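Local coordinates for protein acyltransferase (Actinoplanes teichomyceticus, PDB 4Q38) that transfers long fatty acyl chains from acyl-coenzyme A to the glucosamine of teicoplanin-type glycopeptide antibiotics, as an N-acyltransferase with a GNAT-like C-terminal domain, at residues Arg49-Gly53 with Ala77-Asp81; Glu143-Pro147 with His238-His242; Ile293-Phe298 with Leu314-Ile319. All coordinates share one frame; numbering follows the deposited sequence.

Contact 1 of 3, residues Arg49-Gly53 with Ala77-Asp81; sequences RLPRG and APDPD
R52 and A77 mark the nearest approach of two irregular loop segments, their CA atoms 7.8 Å apart, with no backbone hydrogen bond between them; side chains span the gap. R52 does most of the work. Its CG lies beside the backbone N and the chain bends at chi2 (-90°), which swings the guanidinium across to the carbonyl of P78. Both terminal nitrogens close end-on upon that one oxygen: NH1 reaches P78 O at 2.9 Å and NH2 reaches the same P78 O at 3.1 Å. The two bonds differ in approach. NH2 comes in the carbonyl plane, whereas NH1 is tilted 35° from it, and the oxygen itself stays close to the guanidinium plane. Both bonds are bent, as expected when two donors of one group share a single acceptor. The A77 methyl touches the same nitrogen, CB 3.5 Å from R52 NH1, and L50 CB sits toward the rim of one guanidinium face. Deeper in, L50 CD1 packs on the P78 ring, 3.9 Å from CD, the two side chains crossing at about a right angle. W87 of helix 84-98 packs against L50, R52 and P80, and Y128 of helix 125-143 against L50, A77 and P78. Across these loops the arginine has a neutral carbonyl and no carboxylate in contact, D79 OD1 staying 5.4 Å from R52 NH2; the exposed cation probably keeps its charge, while the buried leucine-proline pair supplies the apolar part.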
loop_
_atom_site.group_PDB
_atom_site.type_symbol
_atom_site.label_atom_id
_atom_site.label_comp_id
_atom_site.label_asym_id
_atom_site.label_seq_id
_atom_site.Cartn_x
_atom_site.Cartn_y
_atom_site.Cartn_z
ATOM N N ARG A 49 1.641 6.746 21.294
ATOM C CA ARG A 49 1.778 5.587 22.159
ATOM C C ARG A 49 2.025 4.336 21.316
ATOM O O ARG A 49 1.250 4.033 20.407
ATOM C CB ARG A 49 0.517 5.417 23.012
ATOM C CG ARG A 49 0.624 4.356 24.093
ATOM C CD ARG A 49 -0.677 4.238 24.877
ATOM N NE ARG A 49 -0.759 2.986 25.634
ATOM C CZ ARG A 49 -1.175 1.822 25.139
ATOM N NH1 ARG A 49 -1.553 1.720 23.872
ATOM N NH2 ARG A 49 -1.209 0.749 25.914
ATOM N N LEU A 50 3.109 3.621 21.600
ATOM C CA LEU A 50 3.280 2.296 21.023
ATOM C C LEU A 50 2.787 1.235 21.992
ATOM O O LEU A 50 3.142 1.259 23.177
ATOM C CB LEU A 50 4.734 2.018 20.628
ATOM C CG LEU A 50 5.381 2.845 19.514
ATOM C CD1 LEU A 50 6.831 2.410 19.340
ATOM C CD2 LEU A 50 4.620 2.758 18.190
ATOM N N PRO A 51 1.964 0.295 21.496
ATOM C CA PRO A 51 1.661 -0.885 22.293
ATOM C C PRO A 51 2.952 -1.682 22.539
ATOM O O PRO A 51 3.848 -1.697 21.685
ATOM C CB PRO A 51 0.713 -1.678 21.391
ATOM C CG PRO A 51 1.100 -1.266 20.003
ATOM C CD PRO A 51 1.415 0.197 20.130
ATOM N N ARG A 52 3.045 -2.323 23.699
ATOM C CA ARG A 52 4.222 -3.116 24.052
ATOM C C ARG A 52 3.761 -4.512 24.475
ATOM O O ARG A 52 2.592 -4.711 24.809
ATOM C CB ARG A 52 5.018 -2.443 25.190
ATOM C CG ARG A 52 5.246 -0.935 25.064
ATOM C CD ARG A 52 6.536 -0.577 24.329
ATOM N NE ARG A 52 6.792 0.868 24.286
ATOM C CZ ARG A 52 7.875 1.434 23.747
ATOM N NH1 ARG A 52 8.826 0.687 23.200
ATOM N NH2 ARG A 52 8.015 2.753 23.751
ATOM N N GLY A 53 4.677 -5.477 24.438
ATOM C CA GLY A 53 4.407 -6.826 24.949
ATOM C C GLY A 53 3.254 -7.549 24.281
ATOM O O GLY A 53 3.097 -7.495 23.058
ATOM N N ALA A 77 11.136 -2.356 19.455
ATOM C CA ALA A 77 10.354 -1.124 19.619
ATOM C C ALA A 77 11.194 -0.012 20.233
ATOM O O ALA A 77 11.864 -0.222 21.249
ATOM C CB ALA A 77 9.094 -1.375 20.433
ATOM N N PRO A 78 11.192 1.169 19.592
ATOM C CA PRO A 78 12.040 2.253 20.045
ATOM C C PRO A 78 11.586 2.877 21.365
ATOM O O PRO A 78 10.458 2.654 21.821
ATOM C CB PRO A 78 11.940 3.268 18.907
ATOM C CG PRO A 78 10.583 3.020 18.328
ATOM C CD PRO A 78 10.467 1.525 18.356
ATOM N N ASP A 79 12.492 3.645 21.959
ATOM C CA ASP A 79 12.287 4.285 23.244
ATOM C C ASP A 79 12.548 5.787 23.087
ATOM O O ASP A 79 13.518 6.166 22.431
ATOM C CB ASP A 79 13.267 3.669 24.251
ATOM C CG ASP A 79 13.281 4.394 25.561
ATOM O OD1 ASP A 79 12.461 4.056 26.439
ATOM O OD2 ASP A 79 14.113 5.306 25.706
ATOM N N PRO A 80 11.695 6.645 23.693
ATOM C CA PRO A 80 11.875 8.104 23.600
ATOM C C PRO A 80 13.260 8.600 24.034
ATOM O O PRO A 80 13.760 9.579 23.486
ATOM C CB PRO A 80 10.812 8.660 24.564
ATOM C CG PRO A 80 9.793 7.588 24.683
ATOM C CD PRO A 80 10.525 6.287 24.519
ATOM N N ASP A 81 13.873 7.924 25.002
ATOM C CA ASP A 81 15.139 8.391 25.577
ATOM C C ASP A 81 16.372 7.882 24.834
ATOM O O ASP A 81 17.282 8.656 24.534
ATOM C CB ASP A 81 15.205 8.050 27.068
ATOM C CG ASP A 81 14.125 8.755 27.866
ATOM O OD1 ASP A 81 14.071 9.997 27.804
ATOM O OD2 ASP A 81 13.316 8.073 28.532
#

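Contact 2 of 3, residues Glu143-Pro147 with His238-His242; sequences ERGIP and HFPEH
R144 turns one face of its guanidinium to the CD2-CE2 side of the F239 ring, the planes 20° apart, F239 CE2 3.6 Å above the guanidinium plane near its rim. The bend at chi2 (-73°) carries the group alongside the phenyl, and its edge serves two acceptors. NH1 gives a straight bond to H238 O at 3.0 Å, in the carbonyl plane, on a lone pair. It also forms a salt bridge to E241, whose side chain arrives from the opposite direction; R144 NH1 meets E241 OE2 at 2.9 Å through the syn lone pair, bent and out of the guanidinium plane, the carboxylate turned 52° from it. I146 CA sits over the H238 imidazole in a CH-pi contact, 4.3 Å from the ring centroid. H238 ND1 makes a weak, bent bond to R144 O at 2.9 Å, and a water links R144 O with H238 O. I146 CD1 reaches F239 CE1 at 3.9 Å. G145 ends helix 125-143 in a Schellman motif, and P147 is the N-cap of helix 148-155. This turn of the N-terminal domain clasps the end of helix 221-238 in the GNAT-like domain, while F239 packs on F140 of helix 125-143 and L198 of strand 194-200.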
loop_
_atom_site.group_PDB
_atom_site.type_symbol
_atom_site.label_atom_id
_atom_site.label_comp_id
_atom_site.label_asym_id
_atom_site.label_seq_id
_atom_site.Cartn_x
_atom_site.Cartn_y
_atom_site.Cartn_z
ATOM N N GLU A 143 -16.594 6.604 13.641
ATOM C CA GLU A 143 -17.338 7.831 13.337
ATOM C C GLU A 143 -18.097 7.722 12.010
ATOM O O GLU A 143 -19.197 8.263 11.863
ATOM C CB GLU A 143 -16.397 9.041 13.315
ATOM C CG GLU A 143 -15.849 9.434 14.681
ATOM C CD GLU A 143 -14.618 10.327 14.600
ATOM O OE1 GLU A 143 -14.081 10.694 15.671
ATOM O OE2 GLU A 143 -14.179 10.658 13.476
ATOM N N ARG A 144 -17.507 7.004 11.057
ATOM C CA ARG A 144 -18.115 6.781 9.748
ATOM C C ARG A 144 -19.090 5.593 9.731
ATOM O O ARG A 144 -19.712 5.303 8.713
ATOM C CB ARG A 144 -17.010 6.609 8.683
ATOM C CG ARG A 144 -16.297 7.921 8.326
ATOM C CD ARG A 144 -17.240 8.785 7.498
ATOM N NE ARG A 144 -16.757 10.132 7.221
ATOM C CZ ARG A 144 -17.210 10.890 6.221
ATOM N NH1 ARG A 144 -18.151 10.426 5.392
ATOM N NH2 ARG A 144 -16.716 12.110 6.035
ATOM N N GLY A 145 -19.213 4.896 10.856
ATOM C CA GLY A 145 -20.129 3.761 10.944
ATOM C C GLY A 145 -19.651 2.518 10.215
ATOM O O GLY A 145 -20.451 1.624 9.934
ATOM N N ILE A 146 -18.354 2.458 9.911
ATOM C CA ILE A 146 -17.748 1.316 9.214
ATOM C C ILE A 146 -17.802 0.087 10.134
ATOM O O ILE A 146 -17.365 0.168 11.278
ATOM C CB ILE A 146 -16.259 1.582 8.872
ATOM C CG1 ILE A 146 -16.048 2.974 8.239
ATOM C CG2 ILE A 146 -15.664 0.451 8.034
ATOM C CD1 ILE A 146 -16.565 3.131 6.834
ATOM N N PRO A 147 -18.320 -1.055 9.642
ATOM C CA PRO A 147 -18.284 -2.268 10.474
ATOM C C PRO A 147 -16.863 -2.643 10.897
ATOM O O PRO A 147 -15.908 -2.490 10.114
ATOM C CB PRO A 147 -18.842 -3.351 9.545
ATOM C CG PRO A 147 -19.661 -2.616 8.541
ATOM C CD PRO A 147 -18.944 -1.308 8.333
ATOM N N HIS A 238 -21.536 5.085 3.928
ATOM C CA HIS A 238 -20.593 5.674 4.887
ATOM C C HIS A 238 -19.944 6.958 4.437
ATOM O O HIS A 238 -19.501 7.747 5.268
ATOM C CB HIS A 238 -19.541 4.650 5.308
ATOM C CG HIS A 238 -20.147 3.360 5.818
ATOM N ND1 HIS A 238 -20.924 3.313 6.914
ATOM C CD2 HIS A 238 -20.086 2.063 5.321
ATOM C CE1 HIS A 238 -21.352 2.039 7.109
ATOM N NE2 HIS A 238 -20.835 1.278 6.139
ATOM N N PHE A 239 -19.877 7.162 3.129
ATOM C CA PHE A 239 -19.336 8.405 2.549
ATOM C C PHE A 239 -20.349 8.912 1.523
ATOM O O PHE A 239 -20.039 8.996 0.320
ATOM C CB PHE A 239 -17.972 8.151 1.891
ATOM C CG PHE A 239 -16.952 7.583 2.835
ATOM C CD1 PHE A 239 -16.864 6.204 3.035
ATOM C CD2 PHE A 239 -16.105 8.421 3.550
ATOM C CE1 PHE A 239 -15.931 5.672 3.926
ATOM C CE2 PHE A 239 -15.174 7.899 4.443
ATOM C CZ PHE A 239 -15.083 6.525 4.621
ATOM N N PRO A 240 -21.573 9.234 1.982
ATOM C CA PRO A 240 -22.634 9.579 1.031
ATOM C C PRO A 240 -22.288 10.828 0.228
ATOM O O PRO A 240 -22.795 10.998 -0.876
ATOM C CB PRO A 240 -23.856 9.852 1.927
ATOM C CG PRO A 240 -23.288 10.156 3.263
ATOM C CD PRO A 240 -22.028 9.353 3.379
ATOM N N GLU A 241 -21.403 11.663 0.763
ATOM C CA GLU A 241 -21.001 12.895 0.058
ATOM C C GLU A 241 -20.161 12.608 -1.187
ATOM O O GLU A 241 -20.002 13.481 -2.043
ATOM C CB GLU A 241 -20.241 13.838 1.004
ATOM C CG GLU A 241 -18.853 13.345 1.419
ATOM C CD GLU A 241 -18.884 12.309 2.540
ATOM O OE1 GLU A 241 -19.973 11.972 3.036
ATOM O OE2 GLU A 241 -17.806 11.828 2.928
ATOM N N HIS A 242 -19.608 11.395 -1.294
ATOM C CA HIS A 242 -18.696 11.103 -2.403
ATOM C C HIS A 242 -19.426 10.892 -3.703
ATOM O O HIS A 242 -19.212 11.637 -4.655
ATOM C CB HIS A 242 -17.748 9.945 -2.083
ATOM C CG HIS A 242 -16.581 9.841 -3.031
ATOM N ND1 HIS A 242 -15.642 10.801 -3.126
ATOM C CD2 HIS A 242 -16.224 8.848 -3.943
ATOM C CE1 HIS A 242 -14.724 10.445 -4.044
ATOM N NE2 HIS A 242 -15.074 9.246 -4.543
HETATM O O HOH W 1 -20.980 8.114 7.700
#

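Contact 3 of 3, residues Ile293-Phe298 with Leu314-Ile319; sequences ILEFVF and LERAVI. With COA (coenzyme A), chain D.
With chi1 at 177°, V318 turns CG1 opposite the backbone N and keeps CG2 beside that N, spreading both methyls toward helix 293-298, while I293 extends through chi1 and chi2 to meet it tip to tip. I293 CD1 touches V318 CG2 at 3.7 Å, and V318 settles as a knob among I293, L294, V297 and F298. Segments 293-298 and 314-319 run nearly antiparallel, 155° between their directions, their axes 10.5 Å apart at closest approach. F298 presents its edge: CE2 slides past V318 CG1 at 3.9 Å, and CZ lies 3.6 Å from E315 O. V297 CG1 covers one face of the same ring. The E315 carboxylate is nearly parallel to the ring plane, but the contact is made by its chain, E315 CG lying 3.7 Å from F298 CE1; its oxygens turn to S312 N and R311. V297 CG2 meets L314 CD2 at 3.8 Å, and around this pair the adenine of coenzyme A comes in, with L314 CD2 over the adenine face, 3.6 Å from N7A, and E315 CG near C2A. F296 O accepts from N6A of coenzyme A at 3.0 Å. On the other flank, F296 offers one ring face to C2P of the pantetheine arm, and E295 CG backs the opposite face. Antiparallel helices thus form a largely apolar wall of the coenzyme A pocket in the GNAT-like domain, with backbone carbonyls at the adenine.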
loop_
_atom_site.group_PDB
_atom_site.type_symbol
_atom_site.label_atom_id
_atom_site.label_comp_id
_atom_site.label_asym_id
_atom_site.label_seq_id
_atom_site.Cartn_x
_atom_site.Cartn_y
_atom_site.Cartn_z
ATOM N N ILE A 293 5.289 -4.699 -13.525
ATOM C CA ILE A 293 4.959 -6.118 -13.678
ATOM C C ILE A 293 6.018 -6.999 -12.995
ATOM O O ILE A 293 5.704 -8.047 -12.438
ATOM C CB ILE A 293 4.674 -6.527 -15.157
ATOM C CG1 ILE A 293 3.897 -7.850 -15.218
ATOM C CG2 ILE A 293 5.957 -6.602 -15.983
ATOM C CD1 ILE A 293 3.267 -8.143 -16.573
ATOM N N LEU A 294 7.270 -6.551 -13.008
ATOM C CA LEU A 294 8.339 -7.305 -12.362
ATOM C C LEU A 294 8.159 -7.276 -10.834
ATOM O O LEU A 294 8.350 -8.293 -10.166
ATOM C CB LEU A 294 9.715 -6.779 -12.793
ATOM C CG LEU A 294 10.171 -7.165 -14.215
ATOM C CD1 LEU A 294 11.341 -6.303 -14.668
ATOM C CD2 LEU A 294 10.513 -8.638 -14.314
ATOM N N GLU A 295 7.759 -6.124 -10.299
ATOM C CA GLU A 295 7.433 -6.018 -8.860
ATOM C C GLU A 295 6.334 -7.007 -8.492
ATOM O O GLU A 295 6.511 -7.850 -7.608
ATOM C CB GLU A 295 7.037 -4.586 -8.474
ATOM C CG GLU A 295 6.403 -4.423 -7.087
ATOM C CD GLU A 295 7.366 -4.682 -5.929
ATOM O OE1 GLU A 295 8.597 -4.613 -6.128
ATOM O OE2 GLU A 295 6.889 -4.965 -4.810
ATOM N N PHE A 296 5.207 -6.934 -9.189
ATOM C CA PHE A 296 4.054 -7.740 -8.799
ATOM C C PHE A 296 4.084 -9.223 -9.143
ATOM O O PHE A 296 3.396 -10.027 -8.497
ATOM C CB PHE A 296 2.759 -7.070 -9.261
ATOM C CG PHE A 296 2.456 -5.817 -8.508
ATOM C CD1 PHE A 296 2.077 -5.878 -7.161
ATOM C CD2 PHE A 296 2.588 -4.577 -9.115
ATOM C CE1 PHE A 296 1.813 -4.721 -6.440
ATOM C CE2 PHE A 296 2.335 -3.414 -8.399
ATOM C CZ PHE A 296 1.943 -3.488 -7.060
ATOM N N VAL A 297 4.888 -9.594 -10.133
ATOM C CA VAL A 297 5.032 -11.006 -10.484
ATOM C C VAL A 297 6.185 -11.665 -9.730
ATOM O O VAL A 297 6.085 -12.827 -9.356
ATOM C CB VAL A 297 5.155 -11.217 -12.016
ATOM C CG1 VAL A 297 5.431 -12.669 -12.356
ATOM C CG2 VAL A 297 3.866 -10.778 -12.705
ATOM N N PHE A 298 7.268 -10.925 -9.506
ATOM C CA PHE A 298 8.479 -11.496 -8.903
ATOM C C PHE A 298 8.990 -10.784 -7.649
ATOM O O PHE A 298 9.954 -11.254 -7.037
ATOM C CB PHE A 298 9.635 -11.480 -9.910
ATOM C CG PHE A 298 9.352 -12.198 -11.195
ATOM C CD1 PHE A 298 9.347 -13.590 -11.249
ATOM C CD2 PHE A 298 9.130 -11.477 -12.370
ATOM C CE1 PHE A 298 9.107 -14.251 -12.450
ATOM C CE2 PHE A 298 8.888 -12.138 -13.573
ATOM C CZ PHE A 298 8.880 -13.522 -13.610
ATOM N N LEU A 314 2.322 -16.975 -16.261
ATOM C CA LEU A 314 2.604 -15.539 -16.233
ATOM C C LEU A 314 4.081 -15.228 -16.002
ATOM O O LEU A 314 4.630 -14.316 -16.627
ATOM C CB LEU A 314 1.730 -14.833 -15.188
ATOM C CG LEU A 314 1.933 -13.335 -14.936
ATOM C CD1 LEU A 314 1.744 -12.529 -16.211
ATOM C CD2 LEU A 314 0.964 -12.891 -13.858
ATOM N N GLU A 315 4.716 -15.976 -15.100
ATOM C CA GLU A 315 6.159 -15.857 -14.877
ATOM C C GLU A 315 6.929 -16.088 -16.181
ATOM O O GLU A 315 7.847 -15.329 -16.510
ATOM C CB GLU A 315 6.637 -16.843 -13.804
ATOM C CG GLU A 315 6.219 -16.484 -12.384
ATOM C CD GLU A 315 6.476 -17.600 -11.382
ATOM O OE1 GLU A 315 6.513 -18.788 -11.781
ATOM O OE2 GLU A 315 6.633 -17.293 -10.181
ATOM N N ARG A 316 6.541 -17.126 -16.921
ATOM C CA ARG A 316 7.164 -17.440 -18.220
ATOM C C ARG A 316 6.865 -16.339 -19.235
ATOM O O ARG A 316 7.732 -15.957 -20.010
ATOM C CB ARG A 316 6.704 -18.810 -18.736
ATOM C CG ARG A 316 7.146 -19.966 -17.842
ATOM C CD ARG A 316 6.882 -21.346 -18.433
ATOM N NE ARG A 316 5.458 -21.651 -18.592
ATOM C CZ ARG A 316 4.670 -22.168 -17.649
ATOM N NH1 ARG A 316 5.142 -22.442 -16.437
ATOM N NH2 ARG A 316 3.394 -22.418 -17.921
ATOM N N ALA A 317 5.637 -15.817 -19.194
ATOM C CA ALA A 317 5.209 -14.732 -20.072
ATOM C C ALA A 317 6.021 -13.460 -19.886
ATOM O O ALA A 317 6.545 -12.908 -20.863
ATOM C CB ALA A 317 3.726 -14.444 -19.872
ATOM N N VAL A 318 6.129 -12.988 -18.638
ATOM C CA VAL A 318 6.827 -11.730 -18.365
ATOM C C VAL A 318 8.256 -11.774 -18.909
ATOM O O VAL A 318 8.725 -10.808 -19.517
ATOM C CB VAL A 318 6.846 -11.360 -16.857
ATOM C CG1 VAL A 318 7.649 -10.083 -16.632
ATOM C CG2 VAL A 318 5.432 -11.185 -16.327
ATOM N N ILE A 319 8.935 -12.896 -18.684
ATOM C CA ILE A 319 10.339 -13.048 -19.083
ATOM C C ILE A 319 10.480 -13.235 -20.599
ATOM O O ILE A 319 11.320 -12.586 -21.230
ATOM C CB ILE A 319 11.034 -14.194 -18.300
ATOM C CG1 ILE A 319 11.079 -13.877 -16.792
ATOM C CG2 ILE A 319 12.431 -14.475 -18.839
ATOM C CD1 ILE A 319 11.679 -12.531 -16.431
HETATM N N1A COA D . 3.015 -14.113 -9.738
HETATM C C2A COA D . 3.259 -15.300 -10.327
HETATM N N3A COA D . 2.332 -15.997 -11.009
HETATM C C4A COA D . 1.069 -15.513 -11.134
HETATM C C5A COA D . 0.725 -14.222 -10.514
HETATM C C6A COA D . 1.800 -13.516 -9.783
HETATM N N6A COA D . 1.598 -12.315 -9.186
HETATM N N7A COA D . -0.572 -14.001 -10.798
HETATM C C8A COA D . -1.020 -15.046 -11.531
HETATM N N9A COA D . -0.042 -15.954 -11.718
HETATM C C1B COA D . -0.147 -17.219 -12.482
HETATM C C2B COA D . -1.286 -18.114 -12.029
HETATM O O2B COA D . -0.864 -18.975 -10.976
HETATM C C3B COA D . -1.629 -18.850 -13.307
HETATM O O3B COA D . -0.631 -19.848 -13.535
HETATM P P3B COA D . -0.859 -21.152 -14.468
HETATM O O7A COA D . -1.746 -22.019 -13.627
HETATM O O8A COA D . 0.552 -21.628 -14.692
HETATM O O9A COA D . -1.512 -20.642 -15.730
HETATM C C4B COA D . -1.449 -17.768 -14.367
HETATM O O4B COA D . -0.436 -16.903 -13.847
HETATM C C5B COA D . -2.721 -16.979 -14.690
HETATM O O5B COA D . -3.174 -16.281 -13.517
HETATM P P1A COA D . -4.605 -15.561 -13.426
HETATM O O1A COA D . -5.710 -16.560 -13.218
HETATM O O2A COA D . -4.686 -14.605 -14.587
HETATM O O3A COA D . -4.437 -14.674 -12.078
HETATM P P2A COA D . -4.738 -15.170 -10.576
HETATM O O4A COA D . -6.194 -14.945 -10.265
HETATM O O5A COA D . -4.161 -16.538 -10.326
HETATM O O6A COA D . -3.834 -14.119 -9.757
HETATM C CBP COA D . -3.581 -11.950 -8.621
HETATM C CCP COA D . -4.128 -12.720 -9.820
HETATM C CDP COA D . -3.926 -10.492 -8.878
HETATM C CEP COA D . -4.275 -12.447 -7.369
HETATM C CAP COA D . -2.050 -12.144 -8.506
HETATM O OAP COA D . -1.423 -11.797 -9.742
HETATM C C9P COA D . -1.349 -11.373 -7.403
HETATM O O9P COA D . -1.432 -11.743 -6.244
HETATM N N8P COA D . -0.619 -10.312 -7.761
HETATM C C7P COA D . -0.037 -9.396 -6.794
HETATM C C6P COA D . -0.974 -8.222 -6.517
HETATM C C5P COA D . -1.158 -7.369 -7.763
HETATM O O5P COA D . -0.498 -7.586 -8.773
HETATM N N4P COA D . -2.082 -6.408 -7.685
HETATM C C3P COA D . -2.211 -5.364 -8.697
HETATM C C2P COA D . -1.155 -4.276 -8.575
HETATM S S1P COA D . -1.385 -3.017 -9.875
#

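How the contacts relate
Contact 3 is the buried one, a helix pair held by apolar side chains and bordering coenzyme A; contacts 1 and 2 are partly buried loop contacts in which an arginine supplies the main polar grip. Their arginines differ in partner: a lone carbonyl in contact 1, a carboxylate and a carbonyl in contact 2, with a phenyl against the guanidinium face. Helix 125-143 links these two, covering the apolar side of contact 1 and running into contact 2 at its C-terminal end. Contact 2 joins the N-terminal and GNAT-like domains, whereas contact 3 stays within the latter. Contact 3 lies across the chain's centre from both others, its nearest atoms about 21 Å from those of contact 2.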